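Local coordinates for protein alpha-1,3-glucanase (Bacillus circulans, PDB 5ZRU) that hydrolyses alpha-1,3-glucan, this chain being the catalytic part of a longer glycoside hydrolase family 87 enzyme that probably also binds carbohydrate through other domains, at residues I434-V439 with I475-S480; D482-V487 with G508-I513; A501-Y506 with Y543-N548; G549-N554 with F573-Q578. One frame throughout, in Å; residues are numbered along the deposited sequence.

How the interactions relate
The four contacts illustrate how a parallel beta-helix is built from the same join made repeatedly between successive coils. All lie toward the C-terminal end of the catalytic part, in its pectate-lyase-like region. Interactions 1 and 3 share one face: strands 435-437, 475-478, 502-505 and 542-544 run parallel in that order, their centres about 10 Å apart. Interaction 2, its centre about 10 Å from that of interaction 1 and 12 Å from that of interaction 3, joins the short strands 484-485 and 510-511 and a corner. Interaction 4, about 12 Å centre to centre from interactions 2 and 3, adds the last strand. Interactions 2 and 3 alternate along the sequence, since each joins neighbouring coils.

Interaction 1. Residues I434-V439 with I475-S480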
loop_
_atom_site.group_PDB
_atom_site.type_symbol
_atom_site.label_atom_id
_atom_site.label_comp_id
_atom_site.label_asym_id
_atom_site.label_seq_id
_atom_site.Cartn_x
_atom_site.Cartn_y
_atom_site.Cartn_z
ATOM N N ILE A 434 10.584 3.269 6.635
ATOM C CA ILE A 434 11.400 3.872 5.591
ATOM C C ILE A 434 12.641 3.011 5.409
ATOM O O ILE A 434 13.289 2.647 6.396
ATOM C CB ILE A 434 11.827 5.307 5.956
ATOM C CG1 ILE A 434 10.639 6.264 5.948
ATOM C CG2 ILE A 434 12.920 5.804 5.007
ATOM C CD1 ILE A 434 10.959 7.578 6.628
ATOM N N ARG A 435 12.991 2.705 4.155
ATOM C CA ARG A 435 14.254 2.030 3.907
ATOM C C ARG A 435 14.931 2.620 2.677
ATOM O O ARG A 435 14.283 3.152 1.768
ATOM C CB ARG A 435 14.089 0.504 3.754
ATOM C CG ARG A 435 13.586 0.022 2.393
ATOM C CD ARG A 435 13.559 -1.504 2.357
ATOM N NE ARG A 435 12.982 -2.005 1.110
ATOM C CZ ARG A 435 13.244 -3.204 0.600
ATOM N NH1 ARG A 435 14.079 -4.028 1.228
ATOM N NH2 ARG A 435 12.680 -3.579 -0.542
ATOM N N MET A 436 16.256 2.554 2.682
ATOM C CA MET A 436 17.053 2.803 1.490
ATOM C C MET A 436 18.077 1.685 1.406
ATOM O O MET A 436 18.613 1.270 2.435
ATOM C CB MET A 436 17.750 4.161 1.548
ATOM C CG MET A 436 16.802 5.347 1.738
ATOM S SD MET A 436 17.690 6.922 1.845
ATOM C CE MET A 436 18.380 7.070 0.202
ATOM N N ASN A 437 18.332 1.181 0.203
ATOM C CA ASN A 437 19.470 0.284 0.036
ATOM C C ASN A 437 20.030 0.461 -1.366
ATOM O O ASN A 437 19.448 1.150 -2.207
ATOM C CB ASN A 437 19.111 -1.186 0.350
ATOM C CG ASN A 437 18.169 -1.836 -0.667
ATOM O OD1 ASN A 437 18.254 -1.617 -1.870
ATOM N ND2 ASN A 437 17.273 -2.690 -0.161
ATOM N N THR A 438 21.188 -0.162 -1.604
ATOM C CA THR A 438 21.796 -0.194 -2.928
ATOM C C THR A 438 21.871 -1.627 -3.454
ATOM O O THR A 438 22.775 -1.970 -4.220
ATOM C CB THR A 438 23.179 0.465 -2.912
ATOM O OG1 THR A 438 24.007 -0.142 -1.904
ATOM C CG2 THR A 438 23.055 1.960 -2.596
ATOM N N VAL A 439 20.900 -2.469 -3.076
ATOM C CA VAL A 439 20.959 -3.886 -3.446
ATOM C C VAL A 439 20.466 -4.179 -4.859
ATOM O O VAL A 439 20.728 -5.270 -5.376
ATOM C CB VAL A 439 20.175 -4.719 -2.409
ATOM C CG1 VAL A 439 18.694 -4.734 -2.735
ATOM C CG2 VAL A 439 20.731 -6.137 -2.323
ATOM N N ILE A 475 13.482 3.110 10.674
ATOM C CA ILE A 475 14.192 3.658 9.521
ATOM C C ILE A 475 15.407 2.771 9.310
ATOM O O ILE A 475 16.218 2.606 10.228
ATOM C CB ILE A 475 14.617 5.117 9.751
ATOM C CG1 ILE A 475 13.396 6.016 9.969
ATOM C CG2 ILE A 475 15.479 5.623 8.590
ATOM C CD1 ILE A 475 13.773 7.484 10.259
ATOM N N ASP A 476 15.545 2.203 8.110
ATOM C CA ASP A 476 16.590 1.214 7.853
ATOM C C ASP A 476 17.408 1.628 6.642
ATOM O O ASP A 476 16.871 1.767 5.537
ATOM C CB ASP A 476 15.996 -0.185 7.650
ATOM C CG ASP A 476 17.041 -1.275 7.787
ATOM O OD1 ASP A 476 17.704 -1.614 6.776
ATOM O OD2 ASP A 476 17.229 -1.757 8.919
ATOM N N LEU A 477 18.708 1.798 6.843
ATOM C CA LEU A 477 19.612 2.210 5.786
ATOM C C LEU A 477 20.673 1.135 5.602
ATOM O O LEU A 477 21.368 0.766 6.555
ATOM C CB LEU A 477 20.254 3.561 6.113
ATOM C CG LEU A 477 19.274 4.677 6.519
ATOM C CD1 LEU A 477 20.037 5.940 6.913
ATOM C CD2 LEU A 477 18.289 4.986 5.384
ATOM N N GLU A 478 20.810 0.656 4.373
ATOM C CA GLU A 478 21.660 -0.491 4.073
ATOM C C GLU A 478 22.557 -0.127 2.899
ATOM O O GLU A 478 22.068 0.077 1.785
ATOM C CB GLU A 478 20.811 -1.721 3.760
ATOM C CG GLU A 478 21.615 -2.944 3.383
ATOM C CD GLU A 478 20.727 -4.077 2.893
ATOM O OE1 GLU A 478 19.811 -4.483 3.641
ATOM O OE2 GLU A 478 20.931 -4.532 1.747
ATOM N N ALA A 479 23.860 -0.031 3.147
ATOM C CA ALA A 479 24.819 0.254 2.079
ATOM C C ALA A 479 25.306 -1.086 1.538
ATOM O O ALA A 479 26.440 -1.516 1.747
ATOM C CB ALA A 479 25.957 1.136 2.578
ATOM N N SER A 480 24.369 -1.753 0.855
ATOM C CA SER A 480 24.558 -3.128 0.409
ATOM C C SER A 480 25.793 -3.248 -0.477
ATOM O O SER A 480 26.632 -4.135 -0.283
ATOM C CB SER A 480 23.321 -3.591 -0.360
ATOM O OG SER A 480 22.157 -2.841 0.032
HETATM O O HOH W 1 17.417 -0.982 4.121
HETATM O O HOH W 2 17.542 -3.406 2.736
#
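Ser480 turns back from the end of strand 475-478 so that its OG accepts a hydrogen bond from Thr438 N at 3.3 Å. The same hydroxyl donates to Glu478 OE2 (2.7 Å), meeting the carboxylate on its anti side. Asn437 carries CG between its own N and carbonyl carbon (chi1 69°), and its OD1 takes Val439 N from above the amide plane, closing an Asx turn. Glu478 has CG anti to the backbone N (chi1 178°); its CB touches Asn437 CB at 3.8 Å, and one water accepts from Asn437 ND2 while donating to Glu478 OE1, an oxygen also engaged by Arg472. On the other face Met436 and Leu477 lie side by side, Met436 CG 4.0 Å from Leu477 CD2. An alanine at Ser480 would probably leave Thr438 N without this acceptor and the Glu478 carboxylate freer to turn. On the face of Asn437, Arg435 leads away to a salt bridge with Asp376. Asp476 N bonds Ile434 O (2.9 Å), joining two coils of the parallel beta-helix. Strands 411-412 and 502-505 flank the pair, and inside the coil Met436 packs on Ile451 and Phe453 of strand 451-459, Leu477 on Phe489 of strand 487-495.

Interaction 2. Residues D482-V487 with G508-I513; sequences DPIKNV and GGFENI
At a corner of the parallel beta-helix, Asn486 and Asn512 take matching places in successive coils, both with positive phi, and their side chains bond from one coil to the next. Asn512 ND2 donates to Asn486 OD1 at 2.8 Å along a fairly straight path (165° at the hydrogen). The acceptor lies in the plane of the Asn512 amide, whereas the donor is tilted from the carbonyl plane of Asn486; the two amide planes stand 76° apart. Asn512 reaches across with CG anti to its backbone N (chi1 -170°). Asn486 ND2 passes the chain of bonds on to Asn448 O. Inside the corner Val487 and Ile513 point the same way, Val487 CG2 3.9 Å from Ile513 CD1, and Ile513 CD1 also rests 3.6 Å from Ile484 O. Farther back Ile484 runs alongside Phe510, its CG1 3.8 Å from Phe510 CE1. Outside, Lys485 CD passes Glu511 OE2 at 3.5 Å, but the charges stay apart and Lys485 NZ bonds to Gln446 O instead. Gly509 has backbone angles that call for glycine, and its O accepts from Ile484 N at 3.0 Å. Parallel backbone bonds run through the bend, Val487 N reaching Asn512 O at 3.2 Å. Asparagines bonded to one another along a corner, with aliphatic residues aligned within, recall the stacks of the pectate-lyase-like beta-helix.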
loop_
_atom_site.group_PDB
_atom_site.type_symbol
_atom_site.label_atom_id
_atom_site.label_comp_id
_atom_site.label_asym_id
_atom_site.label_seq_id
_atom_site.Cartn_x
_atom_site.Cartn_y
_atom_site.Cartn_z
ATOM N N ASP A 482 26.869 -0.118 -2.985
ATOM C CA ASP A 482 27.313 1.264 -3.061
ATOM C C ASP A 482 26.913 2.024 -1.796
ATOM O O ASP A 482 26.106 1.539 -0.996
ATOM C CB ASP A 482 26.720 1.929 -4.297
ATOM C CG ASP A 482 27.421 1.511 -5.581
ATOM O OD1 ASP A 482 28.654 1.291 -5.561
ATOM O OD2 ASP A 482 26.739 1.429 -6.611
ATOM N N PRO A 483 27.477 3.208 -1.563
ATOM C CA PRO A 483 27.145 3.957 -0.347
ATOM C C PRO A 483 25.761 4.594 -0.402
ATOM O O PRO A 483 25.182 4.832 -1.463
ATOM C CB PRO A 483 28.238 5.033 -0.278
ATOM C CG PRO A 483 28.734 5.159 -1.689
ATOM C CD PRO A 483 28.636 3.789 -2.274
ATOM N N ILE A 484 25.221 4.843 0.783
ATOM C CA ILE A 484 24.093 5.752 0.956
ATOM C C ILE A 484 24.674 7.127 1.241
ATOM O O ILE A 484 25.480 7.283 2.165
ATOM C CB ILE A 484 23.173 5.294 2.102
ATOM C CG1 ILE A 484 22.764 3.820 1.950
ATOM C CG2 ILE A 484 21.940 6.213 2.215
ATOM C CD1 ILE A 484 21.815 3.562 0.821
ATOM N N LYS A 485 24.276 8.122 0.448
ATOM C CA LYS A 485 24.932 9.424 0.447
ATOM C C LYS A 485 23.919 10.550 0.270
ATOM O O LYS A 485 23.020 10.451 -0.567
ATOM C CB LYS A 485 25.972 9.477 -0.678
ATOM C CG LYS A 485 26.559 10.830 -0.937
ATOM C CD LYS A 485 27.778 10.746 -1.862
ATOM C CE LYS A 485 27.425 10.351 -3.283
ATOM N NZ LYS A 485 28.571 10.679 -4.207
ATOM N N ASN A 486 24.075 11.615 1.067
ATOM C CA ASN A 486 23.319 12.871 0.959
ATOM C C ASN A 486 21.824 12.664 1.245
ATOM O O ASN A 486 20.951 12.794 0.378
ATOM C CB ASN A 486 23.538 13.531 -0.410
ATOM C CG ASN A 486 24.985 13.953 -0.634
ATOM O OD1 ASN A 486 25.717 14.237 0.317
ATOM N ND2 ASN A 486 25.400 13.998 -1.893
ATOM N N VAL A 487 21.543 12.359 2.508
ATOM C CA VAL A 487 20.181 12.116 2.970
ATOM C C VAL A 487 19.963 12.910 4.248
ATOM O O VAL A 487 20.818 12.906 5.141
ATOM C CB VAL A 487 19.898 10.617 3.214
ATOM C CG1 VAL A 487 18.407 10.408 3.444
ATOM C CG2 VAL A 487 20.366 9.765 2.041
ATOM N N GLY A 508 29.031 -0.581 2.350
ATOM C CA GLY A 508 29.239 0.298 1.213
ATOM C C GLY A 508 29.514 1.749 1.571
ATOM O O GLY A 508 29.978 2.504 0.710
ATOM N N GLY A 509 29.209 2.157 2.791
ATOM C CA GLY A 509 29.537 3.493 3.250
ATOM C C GLY A 509 28.300 4.344 3.506
ATOM O O GLY A 509 27.250 4.178 2.870
ATOM N N PHE A 510 28.431 5.280 4.449
ATOM C CA PHE A 510 27.386 6.250 4.765
ATOM C C PHE A 510 28.008 7.637 4.816
ATOM O O PHE A 510 28.887 7.897 5.643
ATOM C CB PHE A 510 26.695 5.909 6.089
ATOM C CG PHE A 510 25.895 4.641 6.026
ATOM C CD1 PHE A 510 24.570 4.667 5.625
ATOM C CD2 PHE A 510 26.474 3.423 6.341
ATOM C CE1 PHE A 510 23.822 3.495 5.548
ATOM C CE2 PHE A 510 25.740 2.238 6.261
ATOM C CZ PHE A 510 24.406 2.280 5.869
ATOM N N GLU A 511 27.552 8.526 3.935
ATOM C CA GLU A 511 28.182 9.827 3.726
ATOM C C GLU A 511 27.134 10.932 3.761
ATOM O O GLU A 511 26.154 10.872 3.015
ATOM C CB GLU A 511 28.917 9.852 2.382
ATOM C CG GLU A 511 30.016 8.795 2.267
ATOM C CD GLU A 511 30.483 8.584 0.834
ATOM O OE1 GLU A 511 30.833 7.433 0.489
ATOM O OE2 GLU A 511 30.491 9.566 0.058
ATOM N N ASN A 512 27.363 11.951 4.593
ATOM C CA ASN A 512 26.471 13.110 4.717
ATOM C C ASN A 512 25.026 12.677 4.989
ATOM O O ASN A 512 24.098 13.023 4.262
ATOM C CB ASN A 512 26.536 14.000 3.471
ATOM C CG ASN A 512 25.803 15.336 3.663
ATOM O OD1 ASN A 512 25.718 15.852 4.776
ATOM N ND2 ASN A 512 25.275 15.888 2.578
ATOM N N ILE A 513 24.847 11.917 6.063
ATOM C CA ILE A 513 23.523 11.516 6.533
ATOM C C ILE A 513 23.213 12.332 7.781
ATOM O O ILE A 513 23.920 12.216 8.789
ATOM C CB ILE A 513 23.450 10.014 6.844
ATOM C CG1 ILE A 513 24.088 9.175 5.728
ATOM C CG2 ILE A 513 21.997 9.607 7.112
ATOM C CD1 ILE A 513 23.435 9.332 4.340
#

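Interaction 3. Residues A501-Y506 with Y543-N548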
loop_
_atom_site.group_PDB
_atom_site.type_symbol
_atom_site.label_atom_id
_atom_site.label_comp_id
_atom_site.label_asym_id
_atom_site.label_seq_id
_atom_site.Cartn_x
_atom_site.Cartn_y
_atom_site.Cartn_z
ATOM N N ALA A 501 15.078 1.837 16.457
ATOM C CA ALA A 501 14.392 2.885 15.698
ATOM C C ALA A 501 15.125 3.222 14.401
ATOM O O ALA A 501 14.507 3.337 13.338
ATOM C CB ALA A 501 14.224 4.144 16.558
ATOM N N ILE A 502 16.437 3.416 14.466
ATOM C CA ILE A 502 17.228 3.790 13.296
ATOM C C ILE A 502 18.391 2.814 13.181
ATOM O O ILE A 502 19.137 2.631 14.149
ATOM C CB ILE A 502 17.744 5.236 13.399
ATOM C CG1 ILE A 502 16.576 6.200 13.602
ATOM C CG2 ILE A 502 18.518 5.623 12.146
ATOM C CD1 ILE A 502 17.030 7.603 13.950
ATOM N N GLN A 503 18.543 2.197 12.002
ATOM C CA GLN A 503 19.494 1.100 11.784
ATOM C C GLN A 503 20.332 1.361 10.539
ATOM O O GLN A 503 19.785 1.686 9.476
ATOM C CB GLN A 503 18.749 -0.241 11.649
ATOM C CG GLN A 503 19.589 -1.431 11.176
ATOM C CD GLN A 503 18.842 -2.756 11.330
ATOM O OE1 GLN A 503 18.119 -2.948 12.301
ATOM N NE2 GLN A 503 19.013 -3.666 10.371
ATOM N N PHE A 504 21.660 1.217 10.673
ATOM C CA PHE A 504 22.625 1.360 9.586
ATOM C C PHE A 504 23.440 0.083 9.472
ATOM O O PHE A 504 23.942 -0.416 10.479
ATOM C CB PHE A 504 23.671 2.474 9.815
ATOM C CG PHE A 504 23.126 3.843 10.053
ATOM C CD1 PHE A 504 22.562 4.182 11.273
ATOM C CD2 PHE A 504 23.284 4.831 9.092
ATOM C CE1 PHE A 504 22.114 5.472 11.507
ATOM C CE2 PHE A 504 22.833 6.130 9.332
ATOM C CZ PHE A 504 22.249 6.436 10.531
ATOM N N GLY A 505 23.652 -0.401 8.254
ATOM C CA GLY A 505 24.543 -1.538 8.115
ATOM C C GLY A 505 24.946 -1.823 6.684
ATOM O O GLY A 505 24.580 -1.102 5.753
ATOM N N TYR A 506 25.697 -2.927 6.542
ATOM C CA TYR A 506 26.478 -3.306 5.363
ATOM C C TYR A 506 27.593 -2.290 5.138
ATOM O O TYR A 506 27.629 -1.247 5.801
ATOM C CB TYR A 506 25.582 -3.499 4.129
ATOM C CG TYR A 506 24.803 -4.801 4.238
ATOM C CD1 TYR A 506 23.736 -4.908 5.112
ATOM C CD2 TYR A 506 25.172 -5.932 3.513
ATOM C CE1 TYR A 506 23.024 -6.088 5.252
ATOM C CE2 TYR A 506 24.466 -7.135 3.654
ATOM C CZ TYR A 506 23.388 -7.196 4.528
ATOM O OH TYR A 506 22.660 -8.356 4.699
ATOM N N TYR A 543 21.265 2.142 15.966
ATOM C CA TYR A 543 21.923 0.847 15.834
ATOM C C TYR A 543 22.752 0.845 14.564
ATOM O O TYR A 543 22.247 1.208 13.503
ATOM C CB TYR A 543 20.854 -0.261 15.791
ATOM C CG TYR A 543 21.305 -1.657 15.422
ATOM C CD1 TYR A 543 22.366 -2.276 16.078
ATOM C CD2 TYR A 543 20.610 -2.388 14.462
ATOM C CE1 TYR A 543 22.752 -3.582 15.748
ATOM C CE2 TYR A 543 20.978 -3.682 14.133
ATOM C CZ TYR A 543 22.047 -4.274 14.781
ATOM O OH TYR A 543 22.389 -5.566 14.459
ATOM N N THR A 544 24.020 0.442 14.655
ATOM C CA THR A 544 24.770 0.123 13.451
ATOM C C THR A 544 25.401 -1.253 13.601
ATOM O O THR A 544 25.761 -1.682 14.704
ATOM C CB THR A 544 25.861 1.168 13.107
ATOM O OG1 THR A 544 27.065 0.872 13.823
ATOM C CG2 THR A 544 25.390 2.615 13.424
ATOM N N TYR A 545 25.481 -1.962 12.482
ATOM C CA TYR A 545 26.226 -3.211 12.385
ATOM C C TYR A 545 27.278 -3.098 11.286
ATOM O O TYR A 545 27.651 -4.089 10.655
ATOM C CB TYR A 545 25.290 -4.404 12.161
ATOM C CG TYR A 545 24.388 -4.302 10.955
ATOM C CD1 TYR A 545 23.223 -3.530 10.997
ATOM C CD2 TYR A 545 24.676 -4.996 9.783
ATOM C CE1 TYR A 545 22.392 -3.429 9.896
ATOM C CE2 TYR A 545 23.838 -4.906 8.670
ATOM C CZ TYR A 545 22.693 -4.121 8.741
ATOM O OH TYR A 545 21.854 -4.013 7.653
ATOM N N THR A 546 27.731 -1.871 11.036
ATOM C CA THR A 546 28.924 -1.598 10.252
ATOM C C THR A 546 29.763 -0.571 10.993
ATOM O O THR A 546 29.234 0.280 11.715
ATOM C CB THR A 546 28.609 -1.073 8.836
ATOM O OG1 THR A 546 29.828 -0.872 8.109
ATOM C CG2 THR A 546 27.857 0.253 8.882
ATOM N N GLY A 547 31.078 -0.675 10.829
ATOM C CA GLY A 547 31.989 0.341 11.309
ATOM C C GLY A 547 32.358 1.365 10.265
ATOM O O GLY A 547 33.153 2.266 10.542
ATOM N N ASN A 548 31.802 1.249 9.060
ATOM C CA ASN A 548 32.093 2.156 7.958
ATOM C C ASN A 548 30.910 3.097 7.777
ATOM O O ASN A 548 29.913 2.736 7.143
ATOM C CB ASN A 548 32.359 1.374 6.678
ATOM C CG ASN A 548 32.646 2.277 5.498
ATOM O OD1 ASN A 548 33.109 3.409 5.665
ATOM N ND2 ASN A 548 32.374 1.782 4.293
HETATM O O HOH W 3 29.055 0.988 5.289
HETATM O O HOH W 4 27.604 -4.693 8.014
#
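Tyr545 lays one face of its ring over Gly505, whose CA sits 3.3 Å from the centroid of the Tyr545 ring and close to its normal, a CH-pi contact. A side chain at Gly505 would run into that ring. Tyr545 is set there by a CG lying between its own N and carbonyl carbon (chi1 56°). Gln503 CG lies at the ring edge, in plane. Gln503 NE2 comes within 3.4 Å of Tyr545 CE1. Tyr545 OH approaches the edge of the Tyr506 ring, 3.3 Å from Tyr506 CD1, the two ring planes standing 82° apart. Gln503 also runs beside Tyr543, pointing the same way, with its amide perpendicular to that ring and Gln503 OE1 at the edge, 3.3 Å from Tyr543 CD2. On the other face Thr544 CG2 touches Phe504 CD1 at 3.9 Å. Backbone bonds, among them Tyr545 N to Phe504 O at 3.0 Å, tie these two coils of the parallel beta-helix. The polar ends of Gln503 and Tyr543 bond elsewhere, to Glu471 O and Ser534 OG; across the contact a ring face meets a backbone CA, ring edges and C-H groups make other contacts, and the backbone supplies the firm hydrogen bonds.

Interaction 4. Residues G549-N554 with F573-Q578; sequences GSATFN and FNLTIQ
Phe573 slides its ring beneath the peptide joining Gly549 to Ser550, so that Gly549 O and Ser550 N lie over one face, both offset toward the rim. Gly549 O is 3.6 Å from Phe573 CG, and beyond it Ala551 CB comes 4.0 Å from Phe573 CZ. The ring gets there with CG anti to the backbone N (chi1 -169°), and a side chain at Gly549, whose backbone angles already call for glycine, would collide with it. Farther along the same face Leu575 crosses Phe553, Leu575 CD1 meeting Phe553 CE1 at 3.6 Å. On the other face Thr552 and Thr576 run side by side, and Thr552 CG2 touches Gln578 NE2 at 3.6 Å. At the chain end Gln578 lies alongside Asn554 with the amide planes 33° apart, and Gln578 NE2 donates to Asn554 OD1 at 2.9 Å. Between the two faces the parallel backbones fix the pairing, with Phe553 N only 2.7 Å from Thr576 O and Asn574 N bonded to Gly549 O at 2.9 Å. A second shell holds the groups: Asn516 receives Asn554 ND2, Phe515 stacks on Phe553, and Phe504 meets Phe573. An alanine at Phe573 would probably open a gap beneath the Gly549-Ser550 peptide and take from Phe504 one of its aromatic neighbours. Strand 574-577 belongs to the last coil of the parallel beta-helix, and strand 550-561 stands between it and strand 513-523, while Phe504 of strand 502-505 closes on Ala551 from within the coil.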
loop_
_atom_site.group_PDB
_atom_site.type_symbol
_atom_site.label_atom_id
_atom_site.label_comp_id
_atom_site.label_asym_id
_atom_site.label_seq_id
_atom_site.Cartn_x
_atom_site.Cartn_y
_atom_site.Cartn_z
ATOM N N GLY A 549 31.019 4.307 8.307
ATOM C CA GLY A 549 29.962 5.274 8.083
ATOM C C GLY A 549 29.967 6.372 9.117
ATOM O O GLY A 549 30.645 6.307 10.138
ATOM N N SER A 550 29.177 7.400 8.819
ATOM C CA SER A 550 28.978 8.536 9.706
ATOM C C SER A 550 27.512 8.931 9.664
ATOM O O SER A 550 26.821 8.695 8.667
ATOM C CB SER A 550 29.835 9.749 9.297
ATOM O OG SER A 550 31.185 9.373 9.079
ATOM N N ALA A 551 27.049 9.541 10.750
ATOM C CA ALA A 551 25.716 10.134 10.800
ATOM C C ALA A 551 25.714 11.215 11.871
ATOM O O ALA A 551 26.341 11.053 12.920
ATOM C CB ALA A 551 24.636 9.091 11.104
ATOM N N THR A 552 25.000 12.307 11.607
ATOM C CA THR A 552 24.929 13.441 12.520
ATOM C C THR A 552 23.484 13.662 12.937
ATOM O O THR A 552 22.595 13.753 12.082
ATOM C CB THR A 552 25.486 14.711 11.867
ATOM O OG1 THR A 552 26.858 14.501 11.523
ATOM C CG2 THR A 552 25.377 15.897 12.825
ATOM N N PHE A 553 23.256 13.726 14.244
ATOM C CA PHE A 553 21.955 14.027 14.819
ATOM C C PHE A 553 22.017 15.397 15.479
ATOM O O PHE A 553 22.941 15.672 16.253
ATOM C CB PHE A 553 21.551 12.971 15.850
ATOM C CG PHE A 553 21.114 11.661 15.247
ATOM C CD1 PHE A 553 22.034 10.808 14.660
ATOM C CD2 PHE A 553 19.782 11.283 15.284
ATOM C CE1 PHE A 553 21.637 9.596 14.102
ATOM C CE2 PHE A 553 19.370 10.069 14.732
ATOM C CZ PHE A 553 20.298 9.227 14.145
ATOM N N ASN A 554 21.049 16.253 15.157
ATOM C CA ASN A 554 20.842 17.523 15.841
ATOM C C ASN A 554 19.461 17.496 16.475
ATOM O O ASN A 554 18.481 17.170 15.802
ATOM C CB ASN A 554 20.948 18.705 14.871
ATOM C CG ASN A 554 22.314 18.801 14.208
ATOM O OD1 ASN A 554 23.271 19.260 14.822
ATOM N ND2 ASN A 554 22.407 18.369 12.951
ATOM N N PHE A 573 32.153 3.362 13.439
ATOM C CA PHE A 573 31.103 4.240 12.931
ATOM C C PHE A 573 31.131 5.566 13.683
ATOM O O PHE A 573 31.146 5.586 14.918
ATOM C CB PHE A 573 29.739 3.561 13.083
ATOM C CG PHE A 573 28.628 4.261 12.356
ATOM C CD1 PHE A 573 27.973 5.340 12.934
ATOM C CD2 PHE A 573 28.232 3.833 11.093
ATOM C CE1 PHE A 573 26.949 5.992 12.260
ATOM C CE2 PHE A 573 27.208 4.477 10.420
ATOM C CZ PHE A 573 26.569 5.555 11.002
ATOM N N ASN A 574 31.125 6.673 12.932
ATOM C CA ASN A 574 31.251 8.023 13.485
ATOM C C ASN A 574 29.860 8.616 13.690
ATOM O O ASN A 574 29.267 9.171 12.763
ATOM C CB ASN A 574 32.080 8.902 12.557
ATOM C CG ASN A 574 33.407 8.270 12.182
ATOM O OD1 ASN A 574 33.589 7.797 11.051
ATOM N ND2 ASN A 574 34.344 8.256 13.124
ATOM N N LEU A 575 29.347 8.527 14.912
ATOM C CA LEU A 575 28.025 9.040 15.257
ATOM C C LEU A 575 28.189 10.321 16.062
ATOM O O LEU A 575 28.839 10.315 17.110
ATOM C CB LEU A 575 27.221 8.008 16.050
ATOM C CG LEU A 575 25.817 8.389 16.537
ATOM C CD1 LEU A 575 24.833 8.558 15.377
ATOM C CD2 LEU A 575 25.294 7.383 17.562
ATOM N N THR A 576 27.610 11.411 15.569
ATOM C CA THR A 576 27.592 12.693 16.265
ATOM C C THR A 576 26.170 12.964 16.734
ATOM O O THR A 576 25.229 12.847 15.945
ATOM C CB THR A 576 28.053 13.822 15.342
ATOM O OG1 THR A 576 29.402 13.582 14.921
ATOM C CG2 THR A 576 27.965 15.164 16.059
ATOM N N ILE A 577 26.006 13.302 18.011
ATOM C CA ILE A 577 24.702 13.655 18.565
ATOM C C ILE A 577 24.860 14.967 19.312
ATOM O O ILE A 577 25.501 15.008 20.369
ATOM C CB ILE A 577 24.146 12.568 19.488
ATOM C CG1 ILE A 577 24.079 11.248 18.715
ATOM C CG2 ILE A 577 22.773 12.962 19.996
ATOM C CD1 ILE A 577 23.769 10.099 19.561
ATOM N N GLN A 578 24.269 16.030 18.776
ATOM C CA GLN A 578 24.485 17.383 19.282
ATOM C C GLN A 578 23.180 18.188 19.265
ATOM O O GLN A 578 22.111 17.673 18.906
ATOM C CB GLN A 578 25.573 18.090 18.452
ATOM C CG GLN A 578 25.307 18.049 16.949
ATOM C CD GLN A 578 26.451 18.568 16.104
ATOM O OE1 GLN A 578 27.579 18.740 16.580
ATOM N NE2 GLN A 578 26.166 18.820 14.838
ATOM O OXT GLN A 578 23.157 19.370 19.628
HETATM O O HOH W 5 33.584 5.149 9.690
#